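Local coordinates for protein putative aldehyde dehydrogenase (PDB 4YWE) that probably oxidises aldehydes or oxo compounds with NAD or NADP as electron acceptor, and binds calcium and magnesium ions, at residues A94-A97 / G101-L104; L172-A177 / G475-K480; T21-L26 / T42-T47; A220-P225 / K240-M245. All blocks are in the same frame, centred on the assembly; numbering follows the deposited sequence.

How the contacts relate
The four contacts join elements of one aldehyde dehydrogenase fold, three between chain neighbours and contact 2 across almost 300 residues. Contacts 3 and 4 come within about 5 Å at their nearest atoms: contact 3 leads into helix 48-63, against which H224 of contact 4 packs. Contacts 2 and 4, about 10 Å apart at their nearest atoms, both face the second subunit and approach the predicted active-site residue E256, whose side chain is about 8 Å from that of F476 and about 11 Å from that of V242. The centre of contact 1 is 25 Å from that of contact 3 and more than 30 Å from the others; G101 is about 7 Å from the bound calcium ion.

Contact 1: residues A94-A97 / G101-L104; sequences AIEA and GKPL
The carbonyl of A97 is the flat group through which this helix end meets G101: the donor G101 N stands above its plane, 44° out of it, rather than over a lone pair, at 2.9 Å from A97 O. The N-H points at the oxygen at only 134°, a bent bond that belongs to the last turn of helix 89-100. G101 then leaves the helix with positive phi, and P103 already occupies the N-cap position of helix 104-124, making this a tight helix-to-helix junction. A second carbonyl, that of K102, is met by a methyl, with A97 CB lying 3.3 Å from K102 O. The same oxygen accepts a hydrogen bond from S322, so the turn is also tied to a distant loop. The same methyl also touches L104 CD2 at 3.7 Å. With CD1 of L104 continuing the chain outward (chi2 180°), CD2 is the branch left to face the alanine. The third flat group, the carboxylate of E96, takes OE1 to the hydroxyl of S189 and OE2 to the backbone N of M161. Its neighbour D99, on the same helix, is a ligand of the calcium ion. K102 runs past E96 to a salt bridge with D110, and E96 CG comes 4.4 Å from K102 CD, while E96 OE2 and K102 NZ stay 4.9 Å apart.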
loop_
_atom_site.group_PDB
_atom_site.type_symbol
_atom_site.label_atom_id
_atom_site.label_comp_id
_atom_site.label_asym_id
_atom_site.label_seq_id
_atom_site.Cartn_x
_atom_site.Cartn_y
_atom_site.Cartn_z
ATOM N N ALA A 94 10.406 -31.110 -22.975
ATOM C CA ALA A 94 11.126 -31.819 -24.026
ATOM C C ALA A 94 11.676 -30.844 -25.063
ATOM O O ALA A 94 12.804 -30.991 -25.531
ATOM C CB ALA A 94 10.221 -32.847 -24.690
ATOM N N ILE A 95 10.872 -29.846 -25.414
ATOM C CA ILE A 95 11.271 -28.842 -26.393
ATOM C C ILE A 95 12.362 -27.943 -25.825
ATOM O O ILE A 95 13.371 -27.682 -26.484
ATOM C CB ILE A 95 10.062 -28.008 -26.850
ATOM C CG1 ILE A 95 9.069 -28.885 -27.616
ATOM C CG2 ILE A 95 10.513 -26.844 -27.719
ATOM C CD1 ILE A 95 7.809 -28.157 -28.034
ATOM N N GLU A 96 12.156 -27.475 -24.599
ATOM C CA GLU A 96 13.099 -26.573 -23.946
ATOM C C GLU A 96 14.463 -27.226 -23.757
ATOM O O GLU A 96 15.493 -26.628 -24.065
ATOM C CB GLU A 96 12.547 -26.113 -22.595
ATOM C CG GLU A 96 13.380 -25.044 -21.904
ATOM C CD GLU A 96 13.066 -23.644 -22.398
ATOM O OE1 GLU A 96 13.110 -23.415 -23.625
ATOM O OE2 GLU A 96 12.772 -22.770 -21.554
ATOM N N ALA A 97 14.461 -28.457 -23.253
ATOM C CA ALA A 97 15.696 -29.192 -22.991
ATOM C C ALA A 97 16.474 -29.471 -24.272
ATOM O O ALA A 97 17.703 -29.431 -24.284
ATOM C CB ALA A 97 15.391 -30.494 -22.272
ATOM N N GLY A 101 19.558 -27.208 -24.001
ATOM C CA GLY A 101 20.572 -28.168 -23.605
ATOM C C GLY A 101 20.520 -28.595 -22.150
ATOM O O GLY A 101 21.242 -29.504 -21.739
ATOM N N LYS A 102 19.665 -27.943 -21.368
ATOM C CA LYS A 102 19.558 -28.241 -19.944
ATOM C C LYS A 102 18.957 -29.627 -19.714
ATOM O O LYS A 102 18.192 -30.121 -20.545
ATOM C CB LYS A 102 18.721 -27.171 -19.234
ATOM C CG LYS A 102 17.269 -27.098 -19.678
ATOM C CD LYS A 102 16.562 -25.921 -19.022
ATOM C CE LYS A 102 17.209 -24.605 -19.420
ATOM N NZ LYS A 102 16.652 -23.448 -18.668
ATOM N N PRO A 103 19.320 -30.267 -18.591
ATOM C CA PRO A 103 18.756 -31.567 -18.208
ATOM C C PRO A 103 17.232 -31.540 -18.097
ATOM O O PRO A 103 16.652 -30.483 -17.850
ATOM C CB PRO A 103 19.396 -31.836 -16.843
ATOM C CG PRO A 103 20.679 -31.086 -16.882
ATOM C CD PRO A 103 20.391 -29.841 -17.672
ATOM N N LEU A 104 16.603 -32.698 -18.275
ATOM C CA LEU A 104 15.147 -32.800 -18.274
ATOM C C LEU A 104 14.530 -32.348 -16.952
ATOM O O LEU A 104 13.441 -31.775 -16.932
ATOM C CB LEU A 104 14.721 -34.237 -18.582
ATOM C CG LEU A 104 15.067 -34.734 -19.986
ATOM C CD1 LEU A 104 14.604 -36.168 -20.179
ATOM C CD2 LEU A 104 14.454 -33.823 -21.039
#

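Contact 2: residues L172-A177 / G475-K480; sequences LAAGNA and GFTALK
N176 reaches F476 with its amide, and ND2 donates a nearly straight hydrogen bond (162°) to F476 O at 2.9 Å. The acceptor is used on a lone pair, in its carbonyl plane, and it lies close to the plane of the asparagine amide. The amide is pinned further: ND2 also donates to A171 O, and OD1 accepts from G149 N, which together fix its rotation. With CG beside the backbone N and anti to the carbonyl carbon (chi1 -58°), the N176 side chain is directed toward the other segment. Beside this bond A174 CB fills the angle between the two residues of the other segment, 3.9 Å from F476 CB and 3.7 Å from T477 CG2. T477 can offer that methyl because its OG1 stands between the backbone N and the carbonyl carbon (chi1 59°), bonded to L473 O. The F476 ring itself leads away, onto S167, A170 and A171, and meets the ring of H229. G175 closes helix 160-174 with a Schellman motif. The chain then enters strand 177-182, parallel to strand 139-155, while strand 477-485 runs antiparallel to that same long strand and carries L479 and K480 to the second subunit.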
loop_
_atom_site.group_PDB
_atom_site.type_symbol
_atom_site.label_atom_id
_atom_site.label_comp_id
_atom_site.label_asym_id
_atom_site.label_seq_id
_atom_site.Cartn_x
_atom_site.Cartn_y
_atom_site.Cartn_z
ATOM N N LEU A 172 1.051 -8.692 -19.612
ATOM C CA LEU A 172 -0.323 -9.044 -19.953
ATOM C C LEU A 172 -1.274 -8.742 -18.801
ATOM O O LEU A 172 -2.362 -8.204 -19.010
ATOM C CB LEU A 172 -0.418 -10.522 -20.339
ATOM C CG LEU A 172 0.087 -10.890 -21.733
ATOM C CD1 LEU A 172 0.063 -12.398 -21.931
ATOM C CD2 LEU A 172 -0.752 -10.190 -22.795
ATOM N N ALA A 173 -0.858 -9.093 -17.588
ATOM C CA ALA A 173 -1.676 -8.868 -16.403
ATOM C C ALA A 173 -1.920 -7.377 -16.199
ATOM O O ALA A 173 -2.982 -6.968 -15.729
ATOM C CB ALA A 173 -1.015 -9.476 -15.170
ATOM N N ALA A 174 -0.929 -6.571 -16.572
ATOM C CA ALA A 174 -1.020 -5.121 -16.445
ATOM C C ALA A 174 -1.928 -4.517 -17.517
ATOM O O ALA A 174 -2.349 -3.365 -17.406
ATOM C CB ALA A 174 0.366 -4.500 -16.515
ATOM N N GLY A 175 -2.221 -5.297 -18.555
ATOM C CA GLY A 175 -3.127 -4.859 -19.601
ATOM C C GLY A 175 -2.452 -4.425 -20.890
ATOM O O GLY A 175 -3.086 -3.824 -21.759
ATOM N N ASN A 176 -1.167 -4.735 -21.017
ATOM C CA ASN A 176 -0.410 -4.381 -22.212
ATOM C C ASN A 176 -0.555 -5.438 -23.304
ATOM O O ASN A 176 -0.879 -6.594 -23.027
ATOM C CB ASN A 176 1.073 -4.199 -21.874
ATOM C CG ASN A 176 1.308 -3.141 -20.815
ATOM O OD1 ASN A 176 1.385 -1.950 -21.117
ATOM N ND2 ASN A 176 1.433 -3.571 -19.564
ATOM N N ALA A 177 -0.321 -5.027 -24.546
ATOM C CA ALA A 177 -0.188 -5.962 -25.657
ATOM C C ALA A 177 1.300 -6.164 -25.921
ATOM O O ALA A 177 2.079 -5.217 -25.834
ATOM C CB ALA A 177 -0.900 -5.446 -26.895
ATOM N N GLY A 475 6.276 -1.585 -13.000
ATOM C CA GLY A 475 7.155 -1.317 -14.122
ATOM C C GLY A 475 6.448 -1.447 -15.457
ATOM O O GLY A 475 6.908 -0.912 -16.467
ATOM N N PHE A 476 5.326 -2.160 -15.463
ATOM C CA PHE A 476 4.565 -2.376 -16.690
ATOM C C PHE A 476 3.323 -1.490 -16.757
ATOM O O PHE A 476 2.471 -1.667 -17.630
ATOM C CB PHE A 476 4.168 -3.848 -16.824
ATOM C CG PHE A 476 5.295 -4.739 -17.263
ATOM C CD1 PHE A 476 5.778 -4.674 -18.559
ATOM C CD2 PHE A 476 5.869 -5.643 -16.384
ATOM C CE1 PHE A 476 6.814 -5.490 -18.970
ATOM C CE2 PHE A 476 6.905 -6.462 -16.789
ATOM C CZ PHE A 476 7.378 -6.386 -18.083
ATOM N N THR A 477 3.223 -0.543 -15.829
ATOM C CA THR A 477 2.168 0.462 -15.882
ATOM C C THR A 477 2.757 1.858 -15.714
ATOM O O THR A 477 3.930 2.009 -15.375
ATOM C CB THR A 477 1.082 0.237 -14.799
ATOM O OG1 THR A 477 1.674 0.279 -13.495
ATOM C CG2 THR A 477 0.380 -1.103 -15.003
ATOM N N ALA A 478 1.936 2.873 -15.968
ATOM C CA ALA A 478 2.329 4.263 -15.760
ATOM C C ALA A 478 1.235 4.990 -14.991
ATOM O O ALA A 478 0.053 4.859 -15.307
ATOM C CB ALA A 478 2.599 4.951 -17.083
ATOM N N LEU A 479 1.632 5.757 -13.981
ATOM C CA LEU A 479 0.665 6.404 -13.103
ATOM C C LEU A 479 0.045 7.639 -13.748
ATOM O O LEU A 479 0.749 8.518 -14.251
ATOM C CB LEU A 479 1.321 6.788 -11.774
ATOM C CG LEU A 479 0.356 7.177 -10.652
ATOM C CD1 LEU A 479 -0.417 5.958 -10.173
ATOM C CD2 LEU A 479 1.091 7.840 -9.497
ATOM N N LYS A 480 -1.282 7.690 -13.736
ATOM C CA LYS A 480 -2.014 8.875 -14.159
ATOM C C LYS A 480 -2.738 9.473 -12.960
ATOM O O LYS A 480 -3.464 8.773 -12.255
ATOM C CB LYS A 480 -3.012 8.542 -15.271
ATOM C CG LYS A 480 -3.961 9.691 -15.599
ATOM C CD LYS A 480 -5.072 9.263 -16.548
ATOM C CE LYS A 480 -4.548 9.027 -17.955
ATOM N NZ LYS A 480 -5.629 8.579 -18.876
#

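Contact 3: residues T21-L26 / T42-T47; sequences TLPAQL and TIARGT
Q25 leans on T47 along its whole outer half. From CB, which points toward T47, the chain turns so that CG lies beside the backbone N (chi1 -67°) and then runs extended. CG passes 4.1 Å from T47 OG1, and CD rests 3.9 Å from T47 CG2. At the tip the amide lies against the threonine side chain: OE1 is 3.8 Å from T47 CG2, and NE2 comes 3.4 Å from T47 OG1, at an angle too poor for a hydrogen bond. The polar link is made by a water, which accepts from Q25 N at 2.9 Å and is hydrogen-bonded to T47 OG1 at 2.7 Å. Q25 is held in place by a type I beta turn from P23 to L26, and the start of that turn supplies the apolar half of the contact, where A44 CB sits over one face of the P23 ring, nearest CD at 3.7 Å. D50, in the first turn of helix 48-63, draws the two segments together, taking A24 N on OD1 and T47 N on OD2. The loop bridges strand 19-21 and strand 28-33, flanked by the end of strand 38-44, the start of helix 48-63 and H14 of strand 14-16.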
loop_
_atom_site.group_PDB
_atom_site.type_symbol
_atom_site.label_atom_id
_atom_site.label_comp_id
_atom_site.label_asym_id
_atom_site.label_seq_id
_atom_site.Cartn_x
_atom_site.Cartn_y
_atom_site.Cartn_z
ATOM N N THR A 21 2.869 -16.558 -39.446
ATOM C CA THR A 21 3.175 -15.774 -40.635
ATOM C C THR A 21 4.614 -15.978 -41.099
ATOM O O THR A 21 5.548 -15.946 -40.297
ATOM C CB THR A 21 2.942 -14.269 -40.380
ATOM O OG1 THR A 21 1.618 -14.066 -39.871
ATOM C CG2 THR A 21 3.115 -13.469 -41.663
ATOM N N LEU A 22 4.782 -16.191 -42.401
ATOM C CA LEU A 22 6.106 -16.276 -43.003
ATOM C C LEU A 22 6.844 -14.951 -42.846
ATOM O O LEU A 22 6.222 -13.887 -42.859
ATOM C CB LEU A 22 6.004 -16.642 -44.486
ATOM C CG LEU A 22 5.451 -18.022 -44.839
ATOM C CD1 LEU A 22 5.348 -18.179 -46.348
ATOM C CD2 LEU A 22 6.328 -19.110 -44.246
ATOM N N PRO A 23 8.175 -15.011 -42.690
ATOM C CA PRO A 23 8.972 -13.782 -42.638
ATOM C C PRO A 23 8.857 -13.000 -43.942
ATOM O O PRO A 23 8.680 -13.606 -44.999
ATOM C CB PRO A 23 10.400 -14.294 -42.418
ATOM C CG PRO A 23 10.380 -15.704 -42.910
ATOM C CD PRO A 23 9.012 -16.218 -42.587
ATOM N N ALA A 24 8.947 -11.676 -43.863
ATOM C CA ALA A 24 8.758 -10.820 -45.028
ATOM C C ALA A 24 9.788 -11.098 -46.119
ATOM O O ALA A 24 9.504 -10.938 -47.306
ATOM C CB ALA A 24 8.811 -9.356 -44.619
ATOM N N GLN A 25 10.981 -11.522 -45.714
ATOM C CA GLN A 25 12.065 -11.755 -46.661
ATOM C C GLN A 25 12.326 -13.246 -46.877
ATOM O O GLN A 25 13.257 -13.623 -47.591
ATOM C CB GLN A 25 13.336 -11.048 -46.190
ATOM C CG GLN A 25 13.218 -9.532 -46.210
ATOM C CD GLN A 25 14.434 -8.837 -45.636
ATOM O OE1 GLN A 25 15.534 -9.391 -45.627
ATOM N NE2 GLN A 25 14.243 -7.614 -45.153
ATOM N N LEU A 26 11.501 -14.079 -46.248
ATOM C CA LEU A 26 11.471 -15.520 -46.505
ATOM C C LEU A 26 12.806 -16.234 -46.281
ATOM O O LEU A 26 13.187 -17.100 -47.068
ATOM C CB LEU A 26 10.995 -15.782 -47.938
ATOM C CG LEU A 26 9.633 -15.204 -48.331
ATOM C CD1 LEU A 26 9.378 -15.391 -49.819
ATOM C CD2 LEU A 26 8.522 -15.840 -47.511
ATOM N N THR A 42 14.186 -25.167 -37.822
ATOM C CA THR A 42 14.470 -23.827 -38.329
ATOM C C THR A 42 13.469 -22.814 -37.785
ATOM O O THR A 42 12.312 -23.148 -37.524
ATOM C CB THR A 42 14.433 -23.773 -39.870
ATOM O OG1 THR A 42 13.153 -24.222 -40.335
ATOM C CG2 THR A 42 15.526 -24.643 -40.478
ATOM N N ILE A 43 13.919 -21.575 -37.615
ATOM C CA ILE A 43 13.035 -20.485 -37.225
ATOM C C ILE A 43 13.071 -19.400 -38.290
ATOM O O ILE A 43 14.021 -19.313 -39.068
ATOM C CB ILE A 43 13.414 -19.908 -35.846
ATOM C CG1 ILE A 43 14.896 -19.528 -35.814
ATOM C CG2 ILE A 43 13.087 -20.901 -34.742
ATOM C CD1 ILE A 43 15.354 -18.955 -34.489
ATOM N N ALA A 44 12.031 -18.573 -38.323
ATOM C CA ALA A 44 11.967 -17.461 -39.260
ATOM C C ALA A 44 13.016 -16.404 -38.927
ATOM O O ALA A 44 13.147 -15.991 -37.774
ATOM C CB ALA A 44 10.577 -16.843 -39.257
ATOM N N ARG A 45 13.765 -15.979 -39.939
ATOM C CA ARG A 45 14.745 -14.915 -39.765
ATOM C C ARG A 45 14.048 -13.559 -39.831
ATOM O O ARG A 45 13.941 -12.953 -40.898
ATOM C CB ARG A 45 15.845 -15.009 -40.825
ATOM C CG ARG A 45 16.946 -13.973 -40.673
ATOM C CD ARG A 45 18.046 -14.175 -41.704
ATOM N NE ARG A 45 19.101 -13.174 -41.575
ATOM C CZ ARG A 45 20.224 -13.175 -42.286
ATOM N NH1 ARG A 45 20.443 -14.129 -43.180
ATOM N NH2 ARG A 45 21.127 -12.221 -42.102
ATOM N N GLY A 46 13.567 -13.095 -38.683
ATOM C CA GLY A 46 12.792 -11.871 -38.618
ATOM C C GLY A 46 13.563 -10.604 -38.918
ATOM O O GLY A 46 14.703 -10.436 -38.486
ATOM N N THR A 47 12.930 -9.708 -39.666
ATOM C CA THR A 47 13.532 -8.428 -40.004
ATOM C C THR A 47 12.587 -7.293 -39.629
ATOM O O THR A 47 11.535 -7.527 -39.033
ATOM C CB THR A 47 13.880 -8.343 -41.504
ATOM O OG1 THR A 47 12.719 -8.653 -42.285
ATOM C CG2 THR A 47 14.989 -9.326 -41.849
HETATM O O HOH W 1 11.792 -11.053 -43.016
#

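Contact 4: residues A220-P225 / K240-M245; sequences ALARHP and KLVTQM
Two helices of the probable cofactor-binding domain, 214-223 and 236-246, pack here through A222 and R223 on one and V242 and M245 on the other. A222 CB points at the second helix and fits between two side chains, 4.0 Å from V242 CG1 and 4.0 Å from M245 CB. V242 presents that branch because CG1 is anti to its backbone N (chi1 171°). The backbones come close at two places, 5.7 Å between the CA atoms of A222 and V242 and 5.4 Å between those of R223 and M245, and A222 O lies 3.6 Å from M245 C. The arrangement is that of a Rossmann-like alpha/beta fold, in which successive helices lie side by side on one face of the sheet and strand 229-233 falls between them in sequence. L221 packs on strand 177-182 and T243 on strand 253-256. Outward from the alanine, M245 extends beyond CG and lays its thioether over one face of the R223 guanidinium: SD sits 3.9 Å above that plane, shifted toward its rim, and CE reaches 3.3 Å from R223 NH2. The two side chains cross at a slant, with the sulfur displaced from the centre of the guanidinium. On the other flank of helix 236-246, K240 forms a salt bridge with E248 of the second subunit, and Q244 NE2 donates to Q244 O of that subunit.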
loop_
_atom_site.group_PDB
_atom_site.type_symbol
_atom_site.label_atom_id
_atom_site.label_comp_id
_atom_site.label_asym_id
_atom_site.label_seq_id
_atom_site.Cartn_x
_atom_site.Cartn_y
_atom_site.Cartn_z
ATOM N N ALA A 220 15.429 -3.983 -34.460
ATOM C CA ALA A 220 14.246 -3.375 -35.061
ATOM C C ALA A 220 13.175 -3.098 -34.010
ATOM O O ALA A 220 12.438 -2.116 -34.102
ATOM C CB ALA A 220 13.692 -4.268 -36.161
ATOM N N LEU A 221 13.095 -3.969 -33.011
ATOM C CA LEU A 221 12.160 -3.785 -31.910
ATOM C C LEU A 221 12.562 -2.565 -31.088
ATOM O O LEU A 221 11.739 -1.696 -30.803
ATOM C CB LEU A 221 12.109 -5.043 -31.032
ATOM C CG LEU A 221 11.124 -5.117 -29.857
ATOM C CD1 LEU A 221 10.714 -6.557 -29.608
ATOM C CD2 LEU A 221 11.714 -4.520 -28.585
ATOM N N ALA A 222 13.838 -2.506 -30.721
ATOM C CA ALA A 222 14.350 -1.443 -29.863
ATOM C C ALA A 222 14.265 -0.071 -30.531
ATOM O O ALA A 222 14.167 0.951 -29.851
ATOM C CB ALA A 222 15.787 -1.744 -29.458
ATOM N N ARG A 223 14.299 -0.054 -31.862
ATOM C CA ARG A 223 14.233 1.196 -32.614
ATOM C C ARG A 223 12.799 1.646 -32.886
ATOM O O ARG A 223 12.559 2.812 -33.197
ATOM C CB ARG A 223 14.969 1.063 -33.948
ATOM C CG ARG A 223 16.459 0.791 -33.851
ATOM C CD ARG A 223 17.065 0.749 -35.246
ATOM N NE ARG A 223 18.384 0.127 -35.274
ATOM C CZ ARG A 223 19.527 0.793 -35.152
ATOM N NH1 ARG A 223 19.516 2.109 -34.989
ATOM N NH2 ARG A 223 20.682 0.142 -35.194
ATOM N N HIS A 224 11.850 0.721 -32.779
ATOM C CA HIS A 224 10.483 0.991 -33.214
ATOM C C HIS A 224 9.778 2.002 -32.312
ATOM O O HIS A 224 9.718 1.819 -31.096
ATOM C CB HIS A 224 9.673 -0.305 -33.275
ATOM C CG HIS A 224 8.541 -0.258 -34.253
ATOM N ND1 HIS A 224 7.373 0.430 -34.006
ATOM C CD2 HIS A 224 8.404 -0.803 -35.484
ATOM C CE1 HIS A 224 6.563 0.304 -35.041
ATOM N NE2 HIS A 224 7.164 -0.441 -35.952
ATOM N N PRO A 225 9.239 3.074 -32.917
ATOM C CA PRO A 225 8.561 4.169 -32.211
ATOM C C PRO A 225 7.163 3.799 -31.723
ATOM O O PRO A 225 6.566 4.556 -30.958
ATOM C CB PRO A 225 8.476 5.279 -33.271
ATOM C CG PRO A 225 9.330 4.815 -34.424
ATOM C CD PRO A 225 9.310 3.327 -34.363
ATOM N N LYS A 240 22.956 -1.976 -23.082
ATOM C CA LYS A 240 23.358 -0.595 -23.311
ATOM C C LYS A 240 22.845 -0.100 -24.660
ATOM O O LYS A 240 22.253 0.975 -24.753
ATOM C CB LYS A 240 24.881 -0.473 -23.247
ATOM C CG LYS A 240 25.421 0.906 -23.577
ATOM C CD LYS A 240 26.941 0.885 -23.624
ATOM C CE LYS A 240 27.517 0.262 -22.360
ATOM N NZ LYS A 240 29.003 0.193 -22.394
ATOM N N LEU A 241 23.073 -0.897 -25.699
ATOM C CA LEU A 241 22.632 -0.564 -27.050
ATOM C C LEU A 241 21.115 -0.410 -27.137
ATOM O O LEU A 241 20.615 0.538 -27.738
ATOM C CB LEU A 241 23.099 -1.631 -28.045
ATOM C CG LEU A 241 24.417 -1.389 -28.787
ATOM C CD1 LEU A 241 25.583 -1.270 -27.821
ATOM C CD2 LEU A 241 24.667 -2.496 -29.800
ATOM N N VAL A 242 20.394 -1.348 -26.531
ATOM C CA VAL A 242 18.935 -1.337 -26.555
ATOM C C VAL A 242 18.401 -0.078 -25.878
ATOM O O VAL A 242 17.464 0.552 -26.371
ATOM C CB VAL A 242 18.361 -2.606 -25.891
ATOM C CG1 VAL A 242 16.853 -2.488 -25.713
ATOM C CG2 VAL A 242 18.711 -3.837 -26.715
ATOM N N THR A 243 19.012 0.290 -24.756
ATOM C CA THR A 243 18.630 1.498 -24.036
ATOM C C THR A 243 18.834 2.730 -24.913
ATOM O O THR A 243 17.947 3.577 -25.031
ATOM C CB THR A 243 19.438 1.663 -22.733
ATOM O OG1 THR A 243 19.177 0.558 -21.860
ATOM C CG2 THR A 243 19.061 2.958 -22.028
ATOM N N GLN A 244 20.005 2.813 -25.535
ATOM C CA GLN A 244 20.348 3.953 -26.373
ATOM C C GLN A 244 19.480 4.007 -27.629
ATOM O O GLN A 244 19.122 5.089 -28.093
ATOM C CB GLN A 244 21.832 3.906 -26.743
ATOM C CG GLN A 244 22.758 4.128 -25.552
ATOM C CD GLN A 244 24.214 3.864 -25.878
ATOM O OE1 GLN A 244 24.532 3.200 -26.865
ATOM N NE2 GLN A 244 25.110 4.386 -25.046
ATOM N N MET A 245 19.138 2.842 -28.172
ATOM C CA MET A 245 18.268 2.781 -29.343
ATOM C C MET A 245 16.860 3.258 -29.002
ATOM O O MET A 245 16.247 4.006 -29.764
ATOM C CB MET A 245 18.211 1.360 -29.910
ATOM C CG MET A 245 19.441 0.947 -30.703
ATOM S SD MET A 245 19.274 -0.702 -31.411
ATOM C CE MET A 245 20.921 -0.964 -32.064
#